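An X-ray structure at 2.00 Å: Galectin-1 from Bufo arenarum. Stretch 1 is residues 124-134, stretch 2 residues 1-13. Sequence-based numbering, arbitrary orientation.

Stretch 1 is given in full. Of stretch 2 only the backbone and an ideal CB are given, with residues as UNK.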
ATOM      1  N   GLU A 124      -7.565   1.397   9.967  1.00 34.49           N
ATOM      2  CA  GLU A 124      -7.603   1.082  11.380  1.00 36.98           C
ATOM      3  C   GLU A 124      -8.650  -0.003  11.594  1.00 37.15           C
ATOM      4  O   GLU A 124      -9.806   0.160  11.193  1.00 36.39           O
ATOM      5  CB  GLU A 124      -8.003   2.299  12.208  1.00 40.96           C
ATOM      6  CG  GLU A 124      -7.204   3.584  12.014  1.00 47.92           C
ATOM      7  CD  GLU A 124      -7.851   4.757  12.771  1.00 53.85           C
ATOM      8  OE1 GLU A 124      -8.770   4.501  13.594  1.00 57.46           O
ATOM      9  OE2 GLU A 124      -7.465   5.934  12.545  1.00 56.34           O
ATOM     10  N   GLY A 125      -8.248  -1.112  12.199  1.00 36.58           N
ATOM     11  CA  GLY A 125      -9.194  -2.170  12.482  1.00 38.25           C
ATOM     12  C   GLY A 125      -9.856  -2.827  11.290  1.00 39.13           C
ATOM     13  O   GLY A 125     -11.006  -3.266  11.365  1.00 42.44           O
ATOM     14  N   LEU A 126      -9.100  -2.958  10.211  1.00 37.78           N
ATOM     15  CA  LEU A 126      -9.583  -3.566   8.983  1.00 35.02           C
ATOM     16  C   LEU A 126      -8.380  -4.330   8.424  1.00 35.87           C
ATOM     17  O   LEU A 126      -7.271  -3.789   8.356  1.00 35.01           O
ATOM     18  CB  LEU A 126     -10.003  -2.452   8.028  1.00 32.05           C
ATOM     19  CG  LEU A 126     -10.643  -2.829   6.711  1.00 31.60           C
ATOM     20  CD1 LEU A 126     -11.993  -3.465   6.940  1.00 31.49           C
ATOM     21  CD2 LEU A 126     -10.760  -1.594   5.864  1.00 33.15           C
ATOM     22  N   ALA A 127      -8.569  -5.609   8.117  1.00 36.30           N
ATOM     23  CA  ALA A 127      -7.480  -6.418   7.570  1.00 37.00           C
ATOM     24  C   ALA A 127      -7.274  -6.097   6.094  1.00 36.10           C
ATOM     25  O   ALA A 127      -8.171  -6.278   5.285  1.00 36.18           O
ATOM     26  CB  ALA A 127      -7.758  -7.919   7.760  1.00 37.59           C
ATOM     27  N   PHE A 128      -6.092  -5.591   5.773  1.00 34.45           N
ATOM     28  CA  PHE A 128      -5.702  -5.226   4.419  1.00 33.69           C
ATOM     29  C   PHE A 128      -5.590  -6.424   3.465  1.00 33.04           C
ATOM     30  O   PHE A 128      -5.110  -7.489   3.829  1.00 32.35           O
ATOM     31  CB  PHE A 128      -4.355  -4.497   4.510  1.00 34.71           C
ATOM     32  CG  PHE A 128      -3.673  -4.267   3.191  1.00 34.16           C
ATOM     33  CD1 PHE A 128      -4.055  -3.221   2.370  1.00 34.11           C
ATOM     34  CD2 PHE A 128      -2.633  -5.099   2.785  1.00 34.53           C
ATOM     35  CE1 PHE A 128      -3.416  -3.003   1.166  1.00 35.44           C
ATOM     36  CE2 PHE A 128      -1.989  -4.894   1.584  1.00 33.65           C
ATOM     37  CZ  PHE A 128      -2.377  -3.846   0.772  1.00 34.94           C
ATOM     38  N   LYS A 129      -6.089  -6.270   2.254  1.00 32.75           N
ATOM     39  CA  LYS A 129      -5.956  -7.329   1.264  1.00 33.03           C
ATOM     40  C   LYS A 129      -5.297  -6.720   0.031  1.00 29.68           C
ATOM     41  O   LYS A 129      -4.364  -7.280  -0.504  1.00 30.16           O
ATOM     42  CB  LYS A 129      -7.309  -7.977   0.922  1.00 36.35           C
ATOM     43  CG  LYS A 129      -7.892  -8.790   2.079  1.00 43.12           C
ATOM     44  CD  LYS A 129      -8.981  -9.759   1.624  1.00 48.09           C
ATOM     45  CE  LYS A 129      -9.316 -10.768   2.735  1.00 50.37           C
ATOM     46  NZ  LYS A 129     -10.191 -11.912   2.290  1.00 50.18           N
ATOM     47  N   SER A 130      -5.740  -5.526  -0.351  1.00 28.52           N
ATOM     48  CA  SER A 130      -5.206  -4.828  -1.495  1.00 26.44           C
ATOM     49  C   SER A 130      -5.562  -3.337  -1.536  1.00 26.67           C
ATOM     50  O   SER A 130      -6.492  -2.871  -0.863  1.00 27.05           O
ATOM     51  CB  SER A 130      -5.643  -5.531  -2.785  1.00 27.45           C
ATOM     52  OG  SER A 130      -7.022  -5.369  -3.024  1.00 33.36           O
ATOM     53  N   ILE A 131      -4.768  -2.595  -2.301  1.00 26.16           N
ATOM     54  CA  ILE A 131      -4.929  -1.174  -2.515  1.00 26.52           C
ATOM     55  C   ILE A 131      -4.603  -0.959  -3.993  1.00 28.73           C
ATOM     56  O   ILE A 131      -3.589  -1.453  -4.479  1.00 28.54           O
ATOM     57  CB  ILE A 131      -3.955  -0.372  -1.641  1.00 28.50           C
ATOM     58  CG1 ILE A 131      -4.037   1.114  -1.976  1.00 26.97           C
ATOM     59  CG2 ILE A 131      -2.524  -0.886  -1.827  1.00 28.63           C
ATOM     60  CD1 ILE A 131      -3.445   1.991  -0.895  1.00 30.68           C
ATOM     61  N   THR A 132      -5.454  -0.230  -4.705  1.00 29.75           N
ATOM     62  CA  THR A 132      -5.255  -0.006  -6.122  1.00 30.43           C
ATOM     63  C   THR A 132      -5.475   1.442  -6.503  1.00 33.06           C
ATOM     64  O   THR A 132      -6.472   2.033  -6.107  1.00 35.29           O
ATOM     65  CB  THR A 132      -6.272  -0.825  -6.928  1.00 30.70           C
ATOM     66  OG1 THR A 132      -6.307  -2.165  -6.440  1.00 31.86           O
ATOM     67  CG2 THR A 132      -5.907  -0.849  -8.402  1.00 30.89           C
ATOM     68  N   THR A 133      -4.545   2.024  -7.247  1.00 35.82           N
ATOM     69  CA  THR A 133      -4.713   3.395  -7.705  1.00 39.19           C
ATOM     70  C   THR A 133      -5.023   3.364  -9.192  1.00 42.13           C
ATOM     71  O   THR A 133      -4.635   2.434  -9.912  1.00 43.24           O
ATOM     72  CB  THR A 133      -3.501   4.318  -7.423  1.00 39.50           C
ATOM     73  OG1 THR A 133      -2.287   3.552  -7.328  1.00 38.46           O
ATOM     74  CG2 THR A 133      -3.743   5.105  -6.157  1.00 38.81           C
ATOM     75  N   GLU A 134      -5.737   4.381  -9.636  1.00 44.11           N
ATOM     76  CA  GLU A 134      -6.163   4.495 -11.002  1.00 47.91           C
ATOM     77  C   GLU A 134      -6.367   5.987 -11.173  1.00 49.70           C
ATOM     78  O   GLU A 134      -5.523   6.626 -11.834  1.00 52.10           O
ATOM     79  CB  GLU A 134      -7.479   3.745 -11.131  1.00 51.33           C
ATOM     80  CG  GLU A 134      -8.042   3.630 -12.504  1.00 59.96           C
ATOM     81  CD  GLU A 134      -9.269   2.726 -12.525  1.00 65.68           C
ATOM     82  OE1 GLU A 134      -9.113   1.502 -12.273  1.00 67.06           O
ATOM     83  OE2 GLU A 134     -10.387   3.243 -12.785  1.00 69.37           O
ATOM     84  OXT GLU A 134      -7.294   6.531 -10.539  1.00 51.01           O
ATOM     85  N   UNK A   1      -6.320  -1.468  20.613  1.00 92.89           N
ATOM     86  CA  UNK A   1      -5.393  -2.390  19.899  1.00 91.92           C
ATOM     87  C   UNK A   1      -6.057  -2.837  18.603  1.00 91.25           C
ATOM     88  O   UNK A   1      -7.182  -3.344  18.626  1.00 91.52           O
ATOM     89  CB  UNK A   1      -5.032  -3.602  20.760  1.00 91.92           C
ATOM     90  N   UNK A   2      -5.358  -2.572  17.497  1.00 89.62           N
ATOM     91  CA  UNK A   2      -5.734  -2.878  16.104  1.00 87.24           C
ATOM     92  C   UNK A   2      -5.972  -1.625  15.248  1.00 85.13           C
ATOM     93  O   UNK A   2      -6.975  -0.918  15.389  1.00 85.16           O
ATOM     94  CB  UNK A   2      -6.997  -3.741  16.092  1.00 87.24           C
ATOM     95  N   UNK A   3      -4.971  -1.320  14.430  1.00 81.68           N
ATOM     96  CA  UNK A   3      -4.996  -0.186  13.515  1.00 77.46           C
ATOM     97  C   UNK A   3      -4.762  -0.799  12.129  1.00 74.10           C
ATOM     98  O   UNK A   3      -5.717  -1.308  11.508  1.00 74.82           O
ATOM     99  CB  UNK A   3      -3.953   0.875  13.870  1.00 77.46           C
ATOM    100  N   UNK A   4      -3.502  -0.809  11.672  1.00 67.67           N
ATOM    101  CA  UNK A   4      -3.206  -1.400  10.378  1.00 56.79           C
ATOM    102  C   UNK A   4      -2.195  -0.720   9.482  1.00 48.50           C
ATOM    103  O   UNK A   4      -1.356   0.064   9.920  1.00 47.01           O
ATOM    104  CB  UNK A   4      -4.517  -1.504   9.596  1.00 56.79           C
ATOM    105  N   UNK A   5      -2.311  -1.034   8.203  1.00 42.20           N
ATOM    106  CA  UNK A   5      -1.440  -0.530   7.160  1.00 36.37           C
ATOM    107  C   UNK A   5      -1.467   0.969   6.996  1.00 33.93           C
ATOM    108  O   UNK A   5      -2.532   1.580   7.104  1.00 33.33           O
ATOM    109  CB  UNK A   5      -1.810  -1.183   5.827  1.00 36.37           C
ATOM    110  N   UNK A   6      -0.286   1.546   6.753  1.00 29.44           N
ATOM    111  CA  UNK A   6      -0.124   2.972   6.493  1.00 27.19           C
ATOM    112  C   UNK A   6       0.701   3.089   5.219  1.00 27.60           C
ATOM    113  O   UNK A   6       1.785   2.505   5.139  1.00 27.00           O
ATOM    114  CB  UNK A   6       0.539   3.697   7.666  1.00 27.19           C
ATOM    115  N   UNK A   7       0.189   3.824   4.230  1.00 25.25           N
ATOM    116  CA  UNK A   7       0.850   4.002   2.941  1.00 23.28           C
ATOM    117  C   UNK A   7       1.280   5.433   2.863  1.00 25.42           C
ATOM    118  O   UNK A   7       0.487   6.316   3.165  1.00 26.87           O
ATOM    119  CB  UNK A   7      -0.057   3.629   1.766  1.00 23.28           C
ATOM    120  N   UNK A   8       2.520   5.678   2.450  1.00 25.10           N
ATOM    121  CA  UNK A   8       3.010   7.037   2.324  1.00 27.31           C
ATOM    122  C   UNK A   8       3.435   7.231   0.894  1.00 28.23           C
ATOM    123  O   UNK A   8       3.706   6.255   0.227  1.00 29.67           O
ATOM    124  CB  UNK A   8       4.160   7.323   3.292  1.00 27.31           C
ATOM    125  N   UNK A   9       3.477   8.471   0.409  1.00 30.99           N
ATOM    126  CA  UNK A   9       3.831   8.746  -0.992  1.00 35.14           C
ATOM    127  C   UNK A   9       2.754   8.216  -1.954  1.00 34.88           C
ATOM    128  O   UNK A   9       3.063   7.852  -3.082  1.00 34.22           O
ATOM    129  CB  UNK A   9       5.186   8.118  -1.327  1.00 35.14           C
ATOM    130  N   UNK A  10       1.507   8.125  -1.501  1.00 34.32           N
ATOM    131  CA  UNK A  10       0.418   7.630  -2.342  1.00 33.89           C
ATOM    132  C   UNK A  10       0.224   8.515  -3.579  1.00 34.24           C
ATOM    133  O   UNK A  10      -0.255   8.050  -4.606  1.00 34.75           O
ATOM    134  CB  UNK A  10      -0.881   7.561  -1.537  1.00 33.89           C
ATOM    135  N   UNK A  11       0.587   9.788  -3.466  1.00 35.00           N
ATOM    136  CA  UNK A  11       0.443  10.776  -4.542  1.00 36.16           C
ATOM    137  C   UNK A  11      -0.873  10.764  -5.302  1.00 33.60           C
ATOM    138  O   UNK A  11      -0.890  10.707  -6.527  1.00 34.18           O
ATOM    139  CB  UNK A  11       1.574  10.572  -5.552  1.00 36.16           C
ATOM    140  N   UNK A  12      -1.983  10.835  -4.584  1.00 32.37           N
ATOM    141  CA  UNK A  12      -3.283  10.848  -5.244  1.00 31.34           C
ATOM    142  C   UNK A  12      -3.562  12.287  -5.643  1.00 29.59           C
ATOM    143  O   UNK A  12      -3.633  13.154  -4.790  1.00 29.02           O
ATOM    144  CB  UNK A  12      -4.387  10.290  -4.343  1.00 31.34           C
ATOM    145  N   UNK A  13      -3.648  12.548  -6.944  1.00 30.27           N
ATOM    146  CA  UNK A  13      -3.899  13.893  -7.466  1.00 30.36           C
ATOM    147  C   UNK A  13      -5.347  13.939  -7.866  1.00 29.08           C
ATOM    148  O   UNK A  13      -5.971  12.887  -8.032  1.00 27.93           O
ATOM    149  CB  UNK A  13      -2.984  14.241  -8.642  1.00 30.36           C
TER

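Position 1 has no atom of stretch 1 near its CB, so almost any residue would suit it; it is Ala1, poorly ordered. At position 2 the CB points sideways, 4.5 Å from Gly125 CA, and the neighbouring glycine offers no side chain to pack against, which leaves room for a small or polar residue. Ser2 is found here, its OG making a weak hydrogen bond of 2.7 Å to Ala1 O.

Position 3 is held through its backbone. Its carbonyl O accepts a hydrogen bond from Gly125 N (N to O 2.6 Å) and also receives a CA-H...O contact from Glu124 CA at 3.0 Å. Since the CB points away, side-chain identity is little constrained by stretch 1; the residue is Ala3, its methyl directed away from stretch 1.

At position 4, with phi 141° and psi -158°, a CB would be jammed against the carbonyl O of position 3, and the ideal CB also lies 3.8 Å from Leu126 O. The backbone alone calls for glycine, and Gly4 is the residue.

At position 5 the CB points toward stretch 1, with the ideal CB 4.4 Å from Phe128 CB. An aliphatic side chain such as valine, isoleucine or leucine would suit this apolar surface. Val5 is present, chi1 t, and its CG2 packs 3.8 Å from Phe128 CB, meeting the ring obliquely. A water accepts from Val5 N (3.0 Å) and donates to Leu126 O (2.9 Å).

Position 6 is out of reach of stretch 1 and tolerant; it is Ala6. Position 7 turns back toward it, its ideal CB 4.6 Å from Ile131 CD1. Again a branched or medium-sized apolar residue would fit, and Val7 places CG2 3.9 Å from Ile131 CD1.

Position 8 finds nothing of stretch 1 near its CB, so a polar residue is acceptable: Thr8. Position 9, equally remote, has positive phi (67°), which favours glycine, asparagine or aspartate; it is Asn9.

At position 10 the CB points sideways and is too far to touch, so contact requires a longer apolar chain, leucine or methionine for example. Leu10 reaches with CD1 to 4.1 Å from both Ile131 CD1 and Thr133 CG2.

Position 11 points sideways, again at positive phi (44°), which suits asparagine or glycine; it is Asn11. Position 12 resembles 10: a sideways CB and the methyl of Thr133 within range of a long apolar chain. Leu12 brings CD1 4.1 Å from Thr133 CG2. Position 13 is out of reach, and almost any residue would suit; it is Lys13, whose NZ makes a weak hydrogen bond to Asn11 OD1 (3.5 Å).

Stretch 2 (1-13) ASAGVAVTNLNLK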
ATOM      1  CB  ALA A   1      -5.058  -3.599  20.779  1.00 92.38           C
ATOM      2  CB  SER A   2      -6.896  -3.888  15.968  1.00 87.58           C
ATOM      3  OG  SER A   2      -8.171  -3.301  16.143  1.00 87.57           O
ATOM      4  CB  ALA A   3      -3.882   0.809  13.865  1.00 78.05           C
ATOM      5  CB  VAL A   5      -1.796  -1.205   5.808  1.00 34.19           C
ATOM      6  CG1 VAL A   5      -1.164  -0.493   4.634  1.00 31.28           C
ATOM      7  CG2 VAL A   5      -1.325  -2.645   5.834  1.00 33.64           C
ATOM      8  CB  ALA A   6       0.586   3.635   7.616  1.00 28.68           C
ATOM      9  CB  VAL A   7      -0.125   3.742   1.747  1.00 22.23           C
ATOM     10  CG1 VAL A   7       0.468   4.221   0.463  1.00 20.88           C
ATOM     11  CG2 VAL A   7      -0.485   2.283   1.629  1.00 19.98           C
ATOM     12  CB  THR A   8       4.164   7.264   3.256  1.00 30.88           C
ATOM     13  OG1 THR A   8       3.880   6.592   4.493  1.00 36.26           O
ATOM     14  CG2 THR A   8       4.326   8.750   3.529  1.00 32.02           C
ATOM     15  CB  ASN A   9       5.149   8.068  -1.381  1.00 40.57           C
ATOM     16  CG  ASN A   9       6.341   8.965  -1.255  1.00 45.52           C
ATOM     17  OD1 ASN A   9       6.329  10.123  -1.693  1.00 47.23           O
ATOM     18  ND2 ASN A   9       7.418   8.419  -0.693  1.00 46.91           N
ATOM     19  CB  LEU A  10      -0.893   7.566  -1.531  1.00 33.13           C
ATOM     20  CG  LEU A  10      -2.202   7.049  -2.163  1.00 33.31           C
ATOM     21  CD1 LEU A  10      -2.115   5.561  -2.375  1.00 33.49           C
ATOM     22  CD2 LEU A  10      -3.403   7.350  -1.271  1.00 30.88           C
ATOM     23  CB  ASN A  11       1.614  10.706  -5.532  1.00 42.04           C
ATOM     24  CG  ASN A  11       1.651  11.905  -6.480  1.00 47.27           C
ATOM     25  OD1 ASN A  11       1.882  13.042  -6.047  1.00 52.16           O
ATOM     26  ND2 ASN A  11       1.398  11.664  -7.770  1.00 49.34           N
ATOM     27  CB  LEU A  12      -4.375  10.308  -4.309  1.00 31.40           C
ATOM     28  CG  LEU A  12      -5.742   9.931  -4.897  1.00 31.91           C
ATOM     29  CD1 LEU A  12      -5.630   8.721  -5.830  1.00 30.79           C
ATOM     30  CD2 LEU A  12      -6.703   9.615  -3.771  1.00 31.49           C
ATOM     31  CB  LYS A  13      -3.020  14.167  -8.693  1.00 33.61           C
ATOM     32  CG  LYS A  13      -1.517  13.977  -8.450  1.00 37.18           C
ATOM     33  CD  LYS A  13      -0.710  14.366  -9.668  1.00 42.19           C
ATOM     34  CE  LYS A  13       0.785  14.500  -9.348  1.00 47.28           C
ATOM     35  NZ  LYS A  13       1.087  15.570  -8.330  1.00 50.28           N
TER
HETATM   36  O   HOH W   1      -4.416  -3.128   8.098  1.00 33.67           O
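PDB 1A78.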